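Local structure of ethanolamine utilization protein EutL (Clostridium perfringens E str. JGS1987, 4TME) at residues C[36-41]-C[84-89]; C[43-48]-C[110-115]; C[158-163]-C[205-210]. The protein forms part of the shell of the ethanolamine-utilisation bacterial microcompartment and binds ethanolamine, which probably controls the opening of its pore. All blocks are in the same frame, centred on the assembly; numbering follows the deposited sequence.

How the contacts relate
Contacts 1 and 2 both belong to the first BMC domain and join where the chain passes from strand 35-41 into helix 44-57: Ala41 CB packs against Thr47 OG1 at 3.3 Å, although the contact centres are about 18 Å apart. Contact 2 forms part of both ethanolamine sites. Contact 3 pairs two helices of the second BMC domain; its centre is about 17 Å from that of contact 2, with nearest atoms about 4 Å apart. Contacts 1 and 3 lie on opposite sides of the chain's centre, about 32 Å between centres. Each meets another subunit, and Gly85 of contact 1 and Val207 of contact 3 are each about 12 Å from a bound ethanolamine.

Contact 1 (C[36-41]-C[84-89]); sequences LGLITA and IGILAG
The central strand pair of the four-stranded antiparallel sheet in the first BMC domain is formed by Leu36-Ala41 and Ile84-Gly89, with Gly37 facing Leu87 and Ile39 facing Gly85 in hydrogen-bonded pairs. Gly37 N donates to Leu87 O at 2.8 Å, and Leu87 N returns the bond to Gly37 O. Two residues along, at the next hydrogen-bonded pair, Ile39 N reaches Gly85 O at 3.0 Å, while Gly85 N meets Ile39 O in a nearly straight bond, 168° at the hydrogen. CA-H groups add to these bonds from the neighbouring non-hydrogen-bonded pairs, as where Leu36 CA approaches Leu87 O at 3.2 Å.

Each hydrogen-bonded pair thus sets a glycine against a larger aliphatic residue. Ile39 has CG1 anti to the backbone N (chi1 -171°), which leaves the CG2 branch to lie over the bare backbone of Gly85, 4.0 Å from its CA. Ile39 and Leu87 are on the face covered by helix 92-106, the helix-on-sheet layering of the BMC fold, where they pack against Thr102.

On the other face lie Leu36, Leu38, Ile84, Ile86 and Ala88. Leu36 turns its CD2 methyl across to Ala88 CB at 3.7 Å, and the same methyl brushes Ile86 CG2. Leu38 and Ile86 run side by side in the same direction, with Leu38 CD2, in one of two conformers, 3.7 Å from Ile86 CG1. Leu155 and Met158 of the second subunit pack onto Leu38 and Ile86 respectively, which places this face at the trimer interface.

Contact 2 (C[43-48]-C[110-115]); sequences CDDVTY and VGFVSA. With ETA (ethanolamine), chain K; ETA (ethanolamine), chain J.
The backbones come nearest at Val46 and Gly111, whose CA atoms are 6.2 Å apart, as the first turn of helix 44-57 passes the chain leading into strand 112-114. Val46 spreads its two methyls over that chain: CG2 rests 3.7 Å from Gly111 CA, and CG1 meets Val110 CG2 (one of two conformers).

The rest surrounds the Phe112 ring. Cys43, at the N-cap position, has SG anti to its backbone N (chi1 179°), which carries the sulfur to the CD1-CE1 side of the ring in an oblique sulfur-aromatic contact, 61° off the ring normal and 3.6 Å from CE1. Asp45 OD2 comes to the edge, in the ring plane, 3.4 Å from Phe112 CZ, consistent with a carboxylate oxygen against the weakly positive rim; the carboxylate and ring planes are 33° apart. Atom C of one ethanolamine lies over one face of the ring, 3.4 Å above its plane and offset toward the rim, past which the ligand's CA continues at the CZ end.

The amine N of that ethanolamine gives a hydrogen bond to Asp44 OD1 at 2.8 Å, and Glu82 and Thr182 are also hydrogen-bonded to this ligand. The second ethanolamine uses its N on Asp45 OD1 at 2.6 Å and also bonds Thr180. Both aspartates line both pockets, but each accepts a hydrogen bond from a different amine, which would probably ease repulsion between the carboxylates.

Second-shell bonds position both acids: Ser67 OG reaches Asp44 OD2, and Tyr149 OH reaches Asp45 OD1. Val83 of strand 83-89 packs on Asp44, Val151 of strand 146-152 touches Asp45 and Phe112, and Tyr124 of strand 122-128 meets the Phe112 ring.

Contact 3 (C[158-163]-C[205-210]); sequences MYALDA and EAVQSV
Alanine methyls meet at close range where Met158-Ala163 crosses Glu205-Val210. Ala160 CB and Ala206 CB stand 3.5 Å apart, closer than usual for two carbons, at the point where the CA atoms of the same two residues come nearest, 4.8 Å from each other. Ala206 CB also meets Ala163 CB, one turn further along, at 3.8 Å. Beside it, Ala160 CB takes up the CG2 branch of Val207 at 3.6 Å. Small residues on both surfaces let the axes of the two segments approach to 8.3 Å.

The segments, roughly antiparallel with 144° between their directions, belong to helices 154-167 and 193-212 of the second BMC domain. Helix 193-212 covers one side of the shorter helix, where Phe203 adds to the packing on Ala160 and Leu161. A further side of helix 154-167 meets the third subunit: Leu27 of that subunit packs on Met158, and Ser20 N of that subunit is hydrogen-bonded to Asp162 OD1.

Aromatic packing comes from Tyr159. With CG anti to its backbone N (chi1 -178°), the ring is carried out alongside Val210, the two side chains sliding past each other in opposite directions. Val210 CG2 approaches the ring obliquely, 3.5 Å from Tyr159 CD2. Ala206 O, by contrast, lies at the ring edge, near its plane, and Ala206 CB is also close to Tyr159 CD2.

The polar link is made through solvent. A water lies 2.7 Å from Ser209 OG, in the given one of two serine conformers, and is bound weakly to Tyr159 OH at 3.3 Å, bridging the two hydroxyls beyond the apolar seam.

Contact 1 (C[36-41]-C[84-89])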
loop_
_atom_site.group_PDB
_atom_site.type_symbol
_atom_site.label_atom_id
_atom_site.label_comp_id
_atom_site.label_asym_id
_atom_site.label_seq_id
_atom_site.Cartn_x
_atom_site.Cartn_y
_atom_site.Cartn_z
ATOM N N LEU C 36 1.863 20.558 18.327
ATOM C CA LEU C 36 1.484 19.214 17.876
ATOM C C LEU C 36 1.969 18.134 18.831
ATOM O O LEU C 36 3.057 18.234 19.379
ATOM C CB LEU C 36 2.060 18.917 16.485
ATOM C CG LEU C 36 1.743 19.918 15.368
ATOM C CD1 LEU C 36 2.473 19.454 14.093
ATOM C CD2 LEU C 36 0.259 20.042 15.139
ATOM N N GLY C 37 1.158 17.099 19.009
ATOM C CA GLY C 37 1.575 15.903 19.711
ATOM C C GLY C 37 1.569 14.765 18.706
ATOM O O GLY C 37 0.590 14.575 17.995
ATOM N N LEU C 38 2.687 14.041 18.641
ATOM C CA LEU C 38 2.933 12.973 17.680
ATOM C C LEU C 38 2.952 11.623 18.400
ATOM O O LEU C 38 3.610 11.495 19.445
ATOM C CB LEU C 38 4.284 13.183 16.977
ATOM C CG LEU C 38 4.661 14.542 16.375
ATOM C CD1 LEU C 38 6.129 14.546 15.923
ATOM C CD2 LEU C 38 3.762 14.882 15.204
ATOM N N ILE C 39 2.309 10.607 17.826
ATOM C CA ILE C 39 2.346 9.277 18.411
ATOM C C ILE C 39 2.370 8.198 17.341
ATOM O O ILE C 39 1.709 8.322 16.304
ATOM C CB ILE C 39 1.139 9.056 19.368
ATOM C CG1 ILE C 39 1.296 7.754 20.155
ATOM C CG2 ILE C 39 -0.182 9.121 18.628
ATOM C CD1 ILE C 39 0.287 7.654 21.324
ATOM N N THR C 40 3.158 7.152 17.591
ATOM C CA THR C 40 3.088 5.922 16.801
ATOM C C THR C 40 2.913 4.728 17.713
ATOM O O THR C 40 3.289 4.755 18.891
ATOM C CB THR C 40 4.339 5.685 15.921
ATOM O OG1 THR C 40 5.476 5.429 16.742
ATOM C CG2 THR C 40 4.618 6.885 15.034
ATOM N N ALA C 41 2.336 3.677 17.161
ATOM C CA ALA C 41 2.002 2.486 17.919
ATOM C C ALA C 41 1.909 1.284 16.974
ATOM O O ALA C 41 1.882 1.460 15.756
ATOM C CB ALA C 41 0.685 2.693 18.648
ATOM N N ILE C 84 0.467 6.464 12.571
ATOM C CA ILE C 84 0.932 7.756 13.077
ATOM C C ILE C 84 -0.299 8.614 13.341
ATOM O O ILE C 84 -1.231 8.707 12.519
ATOM C CB ILE C 84 1.913 8.480 12.116
ATOM C CG1 ILE C 84 2.365 9.799 12.801
ATOM C CG2 ILE C 84 1.284 8.663 10.717
ATOM C CD1 ILE C 84 3.574 10.417 12.241
ATOM N N GLY C 85 -0.338 9.203 14.537
ATOM C CA GLY C 85 -1.406 10.097 14.917
ATOM C C GLY C 85 -0.829 11.454 15.291
ATOM O O GLY C 85 0.257 11.518 15.879
ATOM N N ILE C 86 -1.518 12.533 14.916
ATOM C CA ILE C 86 -1.102 13.875 15.304
ATOM C C ILE C 86 -2.256 14.631 15.925
ATOM O O ILE C 86 -3.324 14.801 15.316
ATOM C CB ILE C 86 -0.547 14.694 14.103
ATOM C CG1 ILE C 86 0.622 13.950 13.464
ATOM C CG2 ILE C 86 -0.063 16.101 14.579
ATOM C CD1 ILE C 86 1.261 14.639 12.258
ATOM N N LEU C 87 -2.037 15.052 17.166
ATOM C CA LEU C 87 -2.935 15.941 17.885
ATOM C C LEU C 87 -2.461 17.373 17.721
ATOM O O LEU C 87 -1.258 17.617 17.673
ATOM C CB LEU C 87 -2.962 15.602 19.382
ATOM C CG LEU C 87 -3.530 14.240 19.766
ATOM C CD1 LEU C 87 -3.267 14.030 21.263
ATOM C CD2 LEU C 87 -5.014 14.198 19.492
ATOM N N ALA C 88 -3.388 18.314 17.626
ATOM C CA ALA C 88 -3.023 19.731 17.600
ATOM C C ALA C 88 -3.827 20.488 18.656
ATOM O O ALA C 88 -4.995 20.209 18.903
ATOM C CB ALA C 88 -3.245 20.341 16.224
ATOM N N GLY C 89 -3.176 21.459 19.274
ATOM C CA GLY C 89 -3.828 22.266 20.284
ATOM C C GLY C 89 -3.148 23.613 20.391
ATOM O O GLY C 89 -2.150 23.859 19.727
#

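Contact 2 (C[43-48]-C[110-115])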
loop_
_atom_site.group_PDB
_atom_site.type_symbol
_atom_site.label_atom_id
_atom_site.label_comp_id
_atom_site.label_asym_id
_atom_site.label_seq_id
_atom_site.Cartn_x
_atom_site.Cartn_y
_atom_site.Cartn_z
ATOM N N CYS C 43 -0.663 -0.762 16.735
ATOM C CA CYS C 43 -2.069 -1.121 16.482
ATOM C C CYS C 43 -2.857 0.118 16.097
ATOM O O CYS C 43 -3.070 1.007 16.921
ATOM C CB CYS C 43 -2.703 -1.782 17.700
ATOM S SG CYS C 43 -4.452 -2.201 17.412
ATOM N N ASP C 44 -3.258 0.204 14.840
ATOM C CA ASP C 44 -3.861 1.449 14.370
ATOM C C ASP C 44 -5.261 1.722 14.951
ATOM O O ASP C 44 -5.499 2.805 15.479
ATOM C CB ASP C 44 -3.869 1.512 12.818
ATOM C CG ASP C 44 -4.594 0.352 12.135
ATOM O OD1 ASP C 44 -4.891 -0.677 12.768
ATOM O OD2 ASP C 44 -4.824 0.497 10.894
ATOM N N ASP C 45 -6.188 0.771 14.920
ATOM C CA ASP C 45 -7.555 1.118 15.322
ATOM C C ASP C 45 -7.670 1.374 16.831
ATOM O O ASP C 45 -8.497 2.206 17.256
ATOM C CB ASP C 45 -8.521 0.031 14.870
ATOM C CG ASP C 45 -8.526 -0.109 13.372
ATOM O OD1 ASP C 45 -8.919 0.878 12.704
ATOM O OD2 ASP C 45 -8.043 -1.171 12.891
ATOM N N VAL C 46 -6.841 0.703 17.643
ATOM C CA VAL C 46 -6.774 1.062 19.080
ATOM C C VAL C 46 -6.275 2.493 19.210
ATOM O O VAL C 46 -6.811 3.276 20.007
ATOM C CB VAL C 46 -5.881 0.098 19.886
ATOM C CG1 VAL C 46 -5.547 0.675 21.299
ATOM C CG2 VAL C 46 -6.591 -1.250 20.020
ATOM N N THR C 47 -5.272 2.854 18.420
ATOM C CA THR C 47 -4.742 4.210 18.505
ATOM C C THR C 47 -5.760 5.247 18.053
ATOM O O THR C 47 -5.897 6.290 18.674
ATOM C CB THR C 47 -3.442 4.328 17.702
ATOM O OG1 THR C 47 -2.494 3.433 18.289
ATOM C CG2 THR C 47 -2.865 5.749 17.751
ATOM N N TYR C 48 -6.514 4.960 16.997
ATOM C CA TYR C 48 -7.545 5.899 16.548
ATOM C C TYR C 48 -8.616 6.104 17.632
ATOM O O TYR C 48 -9.123 7.227 17.837
ATOM C CB TYR C 48 -8.202 5.388 15.255
ATOM C CG TYR C 48 -7.248 5.335 14.074
ATOM C CD1 TYR C 48 -6.277 6.319 13.886
ATOM C CD2 TYR C 48 -7.282 4.273 13.190
ATOM C CE1 TYR C 48 -5.384 6.251 12.803
ATOM C CE2 TYR C 48 -6.409 4.194 12.106
ATOM C CZ TYR C 48 -5.470 5.205 11.915
ATOM O OH TYR C 48 -4.595 5.163 10.846
ATOM N N VAL C 110 -8.023 -2.343 26.229
ATOM C CA VAL C 110 -8.644 -2.502 24.925
ATOM C C VAL C 110 -7.659 -3.218 24.009
ATOM O O VAL C 110 -6.474 -3.336 24.321
ATOM C CB VAL C 110 -9.076 -1.152 24.316
ATOM C CG1 VAL C 110 -10.225 -0.544 25.137
ATOM C CG2 VAL C 110 -7.903 -0.192 24.230
ATOM N N GLY C 111 -8.163 -3.750 22.906
ATOM C CA GLY C 111 -7.293 -4.374 21.930
ATOM C C GLY C 111 -8.047 -5.275 20.993
ATOM O O GLY C 111 -9.215 -5.548 21.218
ATOM N N PHE C 112 -7.368 -5.711 19.944
ATOM C CA PHE C 112 -7.903 -6.745 19.077
ATOM C C PHE C 112 -7.966 -8.050 19.861
ATOM O O PHE C 112 -7.237 -8.258 20.824
ATOM C CB PHE C 112 -7.051 -6.902 17.822
ATOM C CG PHE C 112 -7.351 -5.895 16.754
ATOM C CD1 PHE C 112 -7.142 -4.529 16.979
ATOM C CD2 PHE C 112 -7.843 -6.298 15.523
ATOM C CE1 PHE C 112 -7.435 -3.591 16.001
ATOM C CE2 PHE C 112 -8.120 -5.367 14.535
ATOM C CZ PHE C 112 -7.910 -3.998 14.777
ATOM N N VAL C 113 -8.885 -8.910 19.461
ATOM C CA VAL C 113 -9.091 -10.193 20.092
ATOM C C VAL C 113 -8.761 -11.308 19.114
ATOM O O VAL C 113 -9.092 -11.226 17.937
ATOM C CB VAL C 113 -10.544 -10.342 20.562
ATOM C CG1 VAL C 113 -10.790 -11.742 21.129
ATOM C CG2 VAL C 113 -10.853 -9.277 21.607
ATOM N N SER C 114 -8.082 -12.333 19.604
ATOM C CA SER C 114 -7.732 -13.474 18.769
ATOM C C SER C 114 -8.940 -14.360 18.473
ATOM O O SER C 114 -9.746 -14.627 19.354
ATOM C CB SER C 114 -6.651 -14.324 19.446
ATOM O OG SER C 114 -6.434 -15.508 18.671
ATOM N N ALA C 115 -9.019 -14.852 17.233
ATOM C CA ALA C 115 -10.089 -15.762 16.821
ATOM C C ALA C 115 -9.619 -17.216 16.689
ATOM O O ALA C 115 -10.423 -18.093 16.366
ATOM C CB ALA C 115 -10.689 -15.278 15.485
HETATM C CA ETA K . -5.465 -3.916 12.485
HETATM N N ETA K . -4.521 -3.233 11.626
HETATM C C ETA K . -4.738 -4.718 13.555
HETATM O O ETA K . -3.863 -3.932 14.321
HETATM C CA ETA J . -9.682 0.981 9.342
HETATM N N ETA J . -8.572 1.419 10.143
HETATM C C ETA J . -9.701 -0.532 9.358
HETATM O O ETA J . -8.585 -1.043 8.651
#

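Contact 3 (C[158-163]-C[205-210])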
loop_
_atom_site.group_PDB
_atom_site.type_symbol
_atom_site.label_atom_id
_atom_site.label_comp_id
_atom_site.label_asym_id
_atom_site.label_seq_id
_atom_site.Cartn_x
_atom_site.Cartn_y
_atom_site.Cartn_z
ATOM N N MET C 158 -16.352 -8.526 5.791
ATOM C CA MET C 158 -17.555 -8.387 4.964
ATOM C C MET C 158 -18.692 -9.284 5.459
ATOM O O MET C 158 -19.844 -8.863 5.561
ATOM C CB MET C 158 -17.227 -8.698 3.500
ATOM C CG MET C 158 -16.208 -7.721 2.850
ATOM S SD MET C 158 -16.615 -5.973 2.946
ATOM C CE MET C 158 -18.119 -5.995 2.006
ATOM N N TYR C 159 -18.372 -10.532 5.743
ATOM C CA TYR C 159 -19.336 -11.487 6.264
ATOM C C TYR C 159 -19.899 -11.015 7.601
ATOM O O TYR C 159 -21.103 -11.033 7.824
ATOM C CB TYR C 159 -18.649 -12.849 6.403
ATOM C CG TYR C 159 -19.521 -13.974 6.891
ATOM C CD1 TYR C 159 -20.299 -14.703 6.004
ATOM C CD2 TYR C 159 -19.521 -14.347 8.226
ATOM C CE1 TYR C 159 -21.073 -15.746 6.438
ATOM C CE2 TYR C 159 -20.290 -15.394 8.676
ATOM C CZ TYR C 159 -21.065 -16.092 7.776
ATOM O OH TYR C 159 -21.837 -17.135 8.223
ATOM N N ALA C 160 -19.008 -10.580 8.473
ATOM C CA ALA C 160 -19.398 -10.242 9.836
ATOM C C ALA C 160 -20.123 -8.891 9.914
ATOM O O ALA C 160 -20.971 -8.687 10.775
ATOM C CB ALA C 160 -18.156 -10.260 10.745
ATOM N N LEU C 161 -19.772 -7.961 9.024
ATOM C CA LEU C 161 -20.505 -6.706 8.916
ATOM C C LEU C 161 -21.968 -6.945 8.546
ATOM O O LEU C 161 -22.882 -6.354 9.128
ATOM C CB LEU C 161 -19.848 -5.781 7.890
ATOM C CG LEU C 161 -18.659 -4.940 8.352
ATOM C CD1 LEU C 161 -18.167 -4.072 7.200
ATOM C CD2 LEU C 161 -18.989 -4.073 9.570
ATOM N N ASP C 162 -22.205 -7.841 7.590
ATOM C CA ASP C 162 -23.569 -8.184 7.232
ATOM C C ASP C 162 -24.315 -8.747 8.442
ATOM O O ASP C 162 -25.459 -8.369 8.707
ATOM C CB ASP C 162 -23.591 -9.186 6.072
ATOM C CG ASP C 162 -25.008 -9.530 5.632
ATOM O OD1 ASP C 162 -25.676 -8.650 5.051
ATOM O OD2 ASP C 162 -25.443 -10.661 5.879
ATOM N N ALA C 163 -23.658 -9.630 9.178
ATOM C CA ALA C 163 -24.243 -10.196 10.386
ATOM C C ALA C 163 -24.577 -9.119 11.417
ATOM O O ALA C 163 -25.644 -9.161 12.035
ATOM C CB ALA C 163 -23.299 -11.204 10.982
ATOM N N GLU C 205 -18.907 -12.758 16.848
ATOM C CA GLU C 205 -19.366 -14.132 16.666
ATOM C C GLU C 205 -19.179 -14.555 15.214
ATOM O O GLU C 205 -18.739 -15.683 14.929
ATOM C CB GLU C 205 -20.836 -14.273 17.070
ATOM C CG GLU C 205 -21.335 -15.713 16.999
ATOM C CD GLU C 205 -22.813 -15.837 17.301
ATOM O OE1 GLU C 205 -23.401 -14.860 17.812
ATOM O OE2 GLU C 205 -23.382 -16.913 17.021
ATOM N N ALA C 206 -19.475 -13.645 14.287
ATOM C CA ALA C 206 -19.357 -13.972 12.866
ATOM C C ALA C 206 -17.890 -14.139 12.435
ATOM O O ALA C 206 -17.564 -15.039 11.656
ATOM C CB ALA C 206 -20.037 -12.910 12.020
ATOM N N VAL C 207 -16.994 -13.292 12.935
ATOM C CA VAL C 207 -15.580 -13.448 12.617
ATOM C C VAL C 207 -15.077 -14.789 13.157
ATOM O O VAL C 207 -14.366 -15.522 12.457
ATOM C CB VAL C 207 -14.711 -12.293 13.179
ATOM C CG1 VAL C 207 -13.243 -12.574 12.894
ATOM C CG2 VAL C 207 -15.102 -10.948 12.538
ATOM N N GLN C 208 -15.490 -15.148 14.367
ATOM C CA GLN C 208 -15.022 -16.400 14.957
ATOM C C GLN C 208 -15.547 -17.571 14.130
ATOM O O GLN C 208 -14.865 -18.587 13.965
ATOM C CB GLN C 208 -15.454 -16.522 16.427
ATOM C CG GLN C 208 -14.667 -15.530 17.288
ATOM C CD GLN C 208 -14.749 -15.770 18.776
ATOM O OE1 GLN C 208 -15.390 -16.720 19.245
ATOM N NE2 GLN C 208 -14.063 -14.909 19.543
ATOM N N SER C 209 -16.753 -17.411 13.604
ATOM C CA SER C 209 -17.368 -18.459 12.801
ATOM C C SER C 209 -16.547 -18.724 11.546
ATOM O O SER C 209 -16.318 -19.883 11.189
ATOM C CB SER C 209 -18.797 -18.095 12.413
ATOM O OG SER C 209 -19.338 -19.108 11.577
ATOM N N VAL C 210 -16.097 -17.658 10.888
ATOM C CA VAL C 210 -15.313 -17.815 9.655
ATOM C C VAL C 210 -13.966 -18.429 9.992
ATOM O O VAL C 210 -13.477 -19.336 9.306
ATOM C CB VAL C 210 -15.106 -16.473 8.903
ATOM C CG1 VAL C 210 -14.239 -16.668 7.669
ATOM C CG2 VAL C 210 -16.448 -15.912 8.467
HETATM O O HOH W 1 -19.230 -18.959 8.912
#